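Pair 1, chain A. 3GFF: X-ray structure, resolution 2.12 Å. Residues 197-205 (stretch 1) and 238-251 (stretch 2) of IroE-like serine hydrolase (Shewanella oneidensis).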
# COMPACT_ATOMS: atom_id res chain seq x y z
N LEU A 197 21.02 2.65 -1.32
CA LEU A 197 20.14 3.62 -1.94
C LEU A 197 19.14 2.87 -2.83
O LEU A 197 19.51 1.99 -3.60
CB LEU A 197 20.92 4.62 -2.81
CG LEU A 197 20.03 5.56 -3.66
CD1 LEU A 197 19.24 6.57 -2.79
CD2 LEU A 197 20.87 6.28 -4.68
N PHE A 198 17.87 3.21 -2.67
CA PHE A 198 16.80 2.70 -3.54
C PHE A 198 16.16 3.92 -4.14
O PHE A 198 15.82 4.86 -3.40
CB PHE A 198 15.75 1.89 -2.76
CG PHE A 198 14.50 1.56 -3.56
CD1 PHE A 198 14.44 0.43 -4.36
CD2 PHE A 198 13.38 2.38 -3.47
CE1 PHE A 198 13.30 0.12 -5.08
CE2 PHE A 198 12.24 2.08 -4.17
CZ PHE A 198 12.20 0.94 -5.00
N MSE A 199 16.02 3.95 -5.46
CA MSE A 199 15.28 5.04 -6.13
C MSE A 199 13.98 4.54 -6.76
O MSE A 199 13.98 3.53 -7.49
CB MSE A 199 16.12 5.69 -7.24
CG MSE A 199 17.29 6.48 -6.75
SE MSE A 199 18.41 7.12 -8.19
CE MSE A 199 17.08 8.19 -9.16
N ALA A 200 12.88 5.24 -6.49
CA ALA A 200 11.60 4.95 -7.16
C ALA A 200 11.53 6.06 -8.18
O ALA A 200 11.84 7.21 -7.86
CB ALA A 200 10.38 5.05 -6.19
N ILE A 201 11.13 5.73 -9.41
CA ILE A 201 11.05 6.69 -10.48
C ILE A 201 9.68 6.58 -11.13
O ILE A 201 9.37 5.55 -11.74
CB ILE A 201 12.17 6.49 -11.56
CG1 ILE A 201 13.55 6.46 -10.90
CG2 ILE A 201 12.09 7.60 -12.64
CD1 ILE A 201 14.74 6.06 -11.83
N ALA A 202 8.86 7.63 -10.99
CA ALA A 202 7.51 7.64 -11.54
C ALA A 202 7.47 8.21 -12.97
O ALA A 202 8.51 8.50 -13.55
CB ALA A 202 6.55 8.42 -10.61
N ASN A 203 6.27 8.36 -13.53
CA ASN A 203 6.06 8.85 -14.89
C ASN A 203 5.12 10.09 -14.90
O ASN A 203 4.06 10.08 -15.53
CB ASN A 203 5.47 7.70 -15.73
CG ASN A 203 5.41 8.01 -17.24
OD1 ASN A 203 6.13 8.85 -17.73
ND2 ASN A 203 4.51 7.35 -17.95
N ASN A 204 5.49 11.15 -14.17
CA ASN A 204 4.63 12.36 -14.05
C ASN A 204 4.65 13.13 -15.37
O ASN A 204 5.74 13.37 -15.92
CB ASN A 204 5.13 13.26 -12.93
CG ASN A 204 4.05 14.22 -12.41
OD1 ASN A 204 3.04 13.78 -11.88
ND2 ASN A 204 4.31 15.52 -12.49
N PRO A 205 3.46 13.49 -15.92
CA PRO A 205 3.41 14.25 -17.18
C PRO A 205 3.87 15.69 -17.06
O PRO A 205 4.10 16.36 -18.07
CB PRO A 205 1.93 14.22 -17.54
CG PRO A 205 1.23 14.03 -16.20
CD PRO A 205 2.12 13.17 -15.41
N MSE A 238 19.60 0.23 -6.08
CA MSE A 238 18.64 -0.27 -7.04
C MSE A 238 17.53 0.75 -7.29
O MSE A 238 17.18 1.51 -6.41
CB MSE A 238 18.24 -1.69 -6.65
CG MSE A 238 17.05 -1.91 -5.89
SE MSE A 238 15.83 -2.70 -7.10
CE MSE A 238 17.08 -3.49 -8.37
N ALA A 239 17.08 0.82 -8.54
CA ALA A 239 16.01 1.70 -8.95
C ALA A 239 14.89 0.89 -9.61
O ALA A 239 15.13 -0.21 -10.11
CB ALA A 239 16.53 2.78 -9.95
N LYS A 240 13.67 1.41 -9.52
CA LYS A 240 12.53 0.83 -10.21
C LYS A 240 11.73 1.97 -10.82
O LYS A 240 11.45 2.95 -10.17
CB LYS A 240 11.66 -0.04 -9.31
CG LYS A 240 10.43 -0.63 -10.07
CD LYS A 240 9.55 -1.60 -9.27
CE LYS A 240 9.84 -3.08 -9.57
NZ LYS A 240 8.89 -3.93 -8.80
N TYR A 241 11.43 1.83 -12.11
CA TYR A 241 10.62 2.79 -12.86
C TYR A 241 9.16 2.30 -12.87
O TYR A 241 8.88 1.13 -13.12
CB TYR A 241 11.16 2.95 -14.30
CG TYR A 241 10.23 3.75 -15.23
CD1 TYR A 241 9.90 5.08 -14.94
CD2 TYR A 241 9.70 3.17 -16.38
CE1 TYR A 241 9.07 5.80 -15.75
CE2 TYR A 241 8.85 3.90 -17.23
CZ TYR A 241 8.56 5.24 -16.89
OH TYR A 241 7.73 5.99 -17.68
N TYR A 242 8.24 3.23 -12.61
CA TYR A 242 6.80 2.97 -12.53
C TYR A 242 6.05 3.79 -13.59
O TYR A 242 5.60 4.91 -13.33
CB TYR A 242 6.30 3.36 -11.14
CG TYR A 242 6.92 2.59 -9.98
CD1 TYR A 242 8.07 3.05 -9.34
CD2 TYR A 242 6.33 1.43 -9.49
CE1 TYR A 242 8.62 2.36 -8.27
CE2 TYR A 242 6.86 0.74 -8.45
CZ TYR A 242 8.00 1.22 -7.82
OH TYR A 242 8.53 0.49 -6.79
N PRO A 243 5.86 3.23 -14.78
CA PRO A 243 5.20 4.03 -15.83
C PRO A 243 3.73 4.39 -15.53
O PRO A 243 3.22 5.37 -16.07
CB PRO A 243 5.26 3.10 -17.06
CG PRO A 243 5.33 1.73 -16.50
CD PRO A 243 6.15 1.86 -15.24
N GLU A 244 3.08 3.62 -14.64
CA GLU A 244 1.67 3.86 -14.32
C GLU A 244 1.52 4.62 -13.03
O GLU A 244 0.48 4.59 -12.43
CB GLU A 244 0.90 2.54 -14.27
CG GLU A 244 1.11 1.64 -15.50
CD GLU A 244 0.78 2.32 -16.81
OE1 GLU A 244 -0.15 3.15 -16.83
OE2 GLU A 244 1.45 2.01 -17.85
N GLU A 245 2.58 5.27 -12.57
CA GLU A 245 2.49 6.08 -11.39
C GLU A 245 2.83 7.54 -11.69
O GLU A 245 3.52 7.89 -12.69
CB GLU A 245 3.43 5.55 -10.28
CG GLU A 245 3.13 4.10 -9.78
CD GLU A 245 1.84 3.95 -9.02
OE1 GLU A 245 1.38 4.91 -8.35
OE2 GLU A 245 1.29 2.85 -9.06
N THR A 246 2.32 8.40 -10.80
CA THR A 246 2.54 9.83 -10.85
C THR A 246 3.54 10.21 -9.76
O THR A 246 3.91 9.41 -8.89
CB THR A 246 1.25 10.60 -10.60
OG1 THR A 246 0.87 10.39 -9.24
CG2 THR A 246 0.11 10.19 -11.54
N HIS A 247 3.97 11.45 -9.81
CA HIS A 247 4.94 11.94 -8.86
C HIS A 247 4.43 11.81 -7.42
O HIS A 247 5.14 11.38 -6.50
CB HIS A 247 5.26 13.39 -9.21
CG HIS A 247 6.10 14.07 -8.20
ND1 HIS A 247 7.39 13.67 -7.94
CD2 HIS A 247 5.85 15.12 -7.40
CE1 HIS A 247 7.89 14.45 -7.00
NE2 HIS A 247 6.99 15.35 -6.68
N GLN A 248 3.18 12.17 -7.23
CA GLN A 248 2.58 12.02 -5.92
C GLN A 248 2.21 10.55 -5.56
O GLN A 248 2.55 10.10 -4.47
CB GLN A 248 1.44 13.03 -5.73
CG GLN A 248 1.97 14.49 -5.53
CD GLN A 248 2.77 14.67 -4.22
OE1 GLN A 248 2.50 14.04 -3.21
NE2 GLN A 248 3.76 15.56 -4.26
N SER A 249 1.58 9.80 -6.48
CA SER A 249 1.15 8.40 -6.15
C SER A 249 2.28 7.38 -5.91
O SER A 249 2.04 6.31 -5.36
CB SER A 249 0.24 7.81 -7.23
OG SER A 249 0.99 7.28 -8.33
N VAL A 250 3.48 7.69 -6.35
CA VAL A 250 4.55 6.71 -6.25
C VAL A 250 5.13 6.59 -4.83
O VAL A 250 5.86 5.64 -4.55
CB VAL A 250 5.68 6.94 -7.28
CG1 VAL A 250 6.66 8.04 -6.77
CG2 VAL A 250 6.42 5.62 -7.57
N SER A 251 4.78 7.52 -3.93
CA SER A 251 5.29 7.48 -2.55
C SER A 251 4.96 6.16 -1.90
O SER A 251 5.83 5.53 -1.25
CB SER A 251 4.76 8.67 -1.70
OG SER A 251 3.33 8.65 -1.54
O HOH W 1 1.53 13.95 -9.18

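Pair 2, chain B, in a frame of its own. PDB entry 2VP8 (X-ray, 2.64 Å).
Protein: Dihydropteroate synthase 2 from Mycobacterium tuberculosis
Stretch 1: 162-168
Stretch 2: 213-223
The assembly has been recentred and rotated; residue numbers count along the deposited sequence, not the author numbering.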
# COMPACT_ATOMS: atom_id res chain seq x y z
N GLY B 162 8.95 -28.54 -2.16
CA GLY B 162 7.75 -27.86 -1.68
C GLY B 162 6.69 -27.77 -2.76
O GLY B 162 6.95 -28.03 -3.94
N LEU B 163 5.48 -27.39 -2.35
CA LEU B 163 4.38 -27.27 -3.28
C LEU B 163 3.53 -26.04 -2.98
O LEU B 163 3.28 -25.72 -1.82
CB LEU B 163 3.51 -28.54 -3.26
CG LEU B 163 2.31 -28.59 -4.21
CD1 LEU B 163 2.76 -28.72 -5.67
CD2 LEU B 163 1.37 -29.71 -3.85
N VAL B 164 3.11 -25.36 -4.03
CA VAL B 164 2.16 -24.27 -3.90
C VAL B 164 0.76 -24.84 -4.09
O VAL B 164 0.45 -25.43 -5.13
CB VAL B 164 2.44 -23.13 -4.93
CG1 VAL B 164 1.33 -22.07 -4.90
CG2 VAL B 164 3.79 -22.49 -4.67
N CYS B 165 -0.08 -24.68 -3.08
CA CYS B 165 -1.48 -25.06 -3.20
C CYS B 165 -2.28 -23.83 -3.55
O CYS B 165 -2.48 -22.93 -2.73
CB CYS B 165 -1.99 -25.68 -1.90
SG CYS B 165 -1.14 -27.22 -1.50
N ALA B 166 -2.73 -23.77 -4.80
CA ALA B 166 -3.44 -22.61 -5.31
C ALA B 166 -4.95 -22.85 -5.41
O ALA B 166 -5.41 -23.98 -5.53
CB ALA B 166 -2.87 -22.19 -6.66
N HIS B 167 -5.70 -21.75 -5.34
CA HIS B 167 -7.13 -21.76 -5.56
C HIS B 167 -7.43 -21.24 -6.96
O HIS B 167 -7.08 -20.10 -7.30
CB HIS B 167 -7.85 -20.92 -4.51
CG HIS B 167 -9.33 -20.86 -4.69
ND1 HIS B 167 -10.19 -21.75 -4.09
CD2 HIS B 167 -10.11 -20.02 -5.42
CE1 HIS B 167 -11.43 -21.46 -4.43
NE2 HIS B 167 -11.41 -20.41 -5.24
N THR B 168 -8.08 -22.08 -7.76
CA THR B 168 -8.42 -21.78 -9.14
C THR B 168 -9.45 -20.65 -9.24
O THR B 168 -9.10 -19.47 -9.23
CB THR B 168 -8.94 -23.05 -9.88
OG1 THR B 168 -8.85 -22.86 -11.30
CG2 THR B 168 -10.38 -23.39 -9.47
N LYS B 213 7.38 -26.67 3.72
CA LYS B 213 7.64 -26.35 2.32
C LYS B 213 6.35 -26.11 1.53
O LYS B 213 6.39 -25.86 0.33
CB LYS B 213 8.48 -27.46 1.65
CG LYS B 213 9.78 -27.79 2.36
CD LYS B 213 10.74 -28.53 1.44
CE LYS B 213 11.95 -29.08 2.19
NZ LYS B 213 13.10 -29.32 1.29
N VAL B 214 5.21 -26.17 2.22
CA VAL B 214 3.92 -25.91 1.57
C VAL B 214 3.52 -24.45 1.72
O VAL B 214 3.49 -23.92 2.83
CB VAL B 214 2.79 -26.79 2.14
CG1 VAL B 214 1.48 -26.49 1.42
CG2 VAL B 214 3.12 -28.27 2.03
N LEU B 215 3.23 -23.80 0.60
CA LEU B 215 2.70 -22.44 0.58
C LEU B 215 1.28 -22.47 0.01
O LEU B 215 0.94 -23.35 -0.79
CB LEU B 215 3.59 -21.53 -0.28
CG LEU B 215 5.00 -21.18 0.22
CD1 LEU B 215 6.01 -22.33 0.00
CD2 LEU B 215 5.50 -19.93 -0.46
N ILE B 216 0.44 -21.53 0.43
CA ILE B 216 -0.92 -21.45 -0.11
C ILE B 216 -1.13 -20.18 -0.93
O ILE B 216 -0.71 -19.09 -0.54
CB ILE B 216 -2.03 -21.60 0.97
CG1 ILE B 216 -1.99 -20.47 2.00
CG2 ILE B 216 -1.96 -23.00 1.62
CD1 ILE B 216 -3.28 -20.32 2.80
N ASP B 217 -1.78 -20.35 -2.07
CA ASP B 217 -2.03 -19.25 -2.99
C ASP B 217 -3.53 -19.13 -3.25
O ASP B 217 -4.04 -19.63 -4.25
CB ASP B 217 -1.24 -19.48 -4.29
CG ASP B 217 -1.53 -18.43 -5.33
OD1 ASP B 217 -2.11 -17.38 -5.01
OD2 ASP B 217 -1.16 -18.67 -6.50
N PRO B 218 -4.24 -18.44 -2.34
CA PRO B 218 -5.70 -18.39 -2.31
C PRO B 218 -6.34 -17.54 -3.40
O PRO B 218 -7.50 -17.76 -3.73
CB PRO B 218 -5.99 -17.77 -0.94
CG PRO B 218 -4.69 -17.80 -0.19
CD PRO B 218 -3.67 -17.65 -1.24
N ALA B 219 -5.61 -16.58 -3.95
CA ALA B 219 -6.20 -15.64 -4.90
C ALA B 219 -5.54 -15.66 -6.28
O ALA B 219 -5.46 -14.61 -6.94
CB ALA B 219 -6.22 -14.22 -4.32
N HIS B 220 -5.10 -16.83 -6.73
CA HIS B 220 -4.34 -16.94 -7.98
C HIS B 220 -5.07 -16.45 -9.24
O HIS B 220 -6.29 -16.64 -9.38
CB HIS B 220 -3.83 -18.36 -8.21
CG HIS B 220 -2.77 -18.44 -9.26
ND1 HIS B 220 -1.42 -18.38 -8.96
CD2 HIS B 220 -2.85 -18.54 -10.61
CE1 HIS B 220 -0.72 -18.45 -10.08
NE2 HIS B 220 -1.57 -18.54 -11.10
N ASP B 221 -4.31 -15.81 -10.13
CA ASP B 221 -4.77 -15.34 -11.46
C ASP B 221 -5.87 -14.28 -11.45
O ASP B 221 -6.10 -13.62 -12.46
CB ASP B 221 -5.16 -16.53 -12.37
N PHE B 222 -6.54 -14.13 -10.30
CA PHE B 222 -7.65 -13.19 -10.16
C PHE B 222 -7.28 -11.77 -10.59
O PHE B 222 -8.08 -11.07 -11.21
CB PHE B 222 -8.19 -13.19 -8.72
CG PHE B 222 -9.09 -14.35 -8.39
CD1 PHE B 222 -8.67 -15.35 -7.51
CD2 PHE B 222 -10.36 -14.45 -8.96
CE1 PHE B 222 -9.50 -16.43 -7.20
CE2 PHE B 222 -11.20 -15.53 -8.66
CZ PHE B 222 -10.77 -16.52 -7.77
N GLY B 223 -6.05 -11.36 -10.26
CA GLY B 223 -5.53 -10.06 -10.67
C GLY B 223 -6.12 -8.90 -9.90
O GLY B 223 -6.77 -9.08 -8.86

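The sharpest difference lies where the second strand gives way to a turn. In pair 1 the second stretch grips the end of the first: the backbone N of N203(A) donates to O of E245(A) at 2.9 Å, and its amide ND2 donates to O of P243(A) at 3.0 Å. In pair 2 the matching residue, H167(B), turns its backbone N to O of D217(B) instead, at 2.9 Å, so the ladder runs one step further; its ring offers CD2 to CE1 of F222(B) at 4.1 Å, the two rings meeting edge to edge. An asparagine suits the first site because its short amide can reach a turn carbonyl, a histidine the second because its flat ring fills space beside a phenylalanine.

The backbones agree closely, fourteen central residues superposing with an RMSD of 0.7 Å. Each pair sets two parallel strands side by side, their axes approaching to 4.6 Å in pair 1 and 4.5 Å in pair 2, and each has a type I turn, from Y242(A) to E245(A) and from D217(B) to H220(B). Parallel strands bond in a zigzag, one residue using both its N and O toward two residues of its neighbour. Thus M199(A) accepts from N of K240(A) through its O at 3.0 Å, and I201(A) donates from N to O of K240(A) at 2.9 Å. The equivalent links in pair 2 run from N of L215(B) to O of L163(B), 3.1 Å, and from N of C165(B) to O of L215(B), 2.8 Å. P243(A) and P218(B) coincide at the second position of the turn, where their phi angles, -65° and -73°, are those a proline ring readily adopts.

F198(A) matches G162(B). The phenylalanine packs CD1 against CG of selenomethionine M238(A) at 3.8 Å, whereas an ideal CB on the glycine would lie 2.4 Å from O of K213(B), a clash. At the next position on that face, A200(A) packs its CB 3.8 Å from CE1 of Y242(A), while the larger V164(B) brings CG1 within 3.7 Å of CB of D217(B). On the other face, I201(A) and C165(B) nearly superpose, and both touch a small aliphatic partner: CD1 of I201(A) lies 4.2 Å from CB of A239(A), and SG of C165(B) 4.0 Å from CG1 of V214(B).

Both pairs have alanine at A202(A) and A166(B), where the second stretch comes close: in pair 1 the segment beyond the turn, CB of A202(A) lying 3.3 Å from O of T246(A) and 3.7 Å from CB of V250(A); in pair 2 the last residue of the turn, with CB of A166(B) 4.2 Å from CB of H220(B). That histidine is held within its own stretch by a very short hydrogen bond, 2.5 Å from its ND1 to OD2 of D217(B). At the equivalent positions pair 1 has E245(A) and Y242(A), joined through the backbone instead, N of E245(A) to O of Y242(A), 3.1 Å.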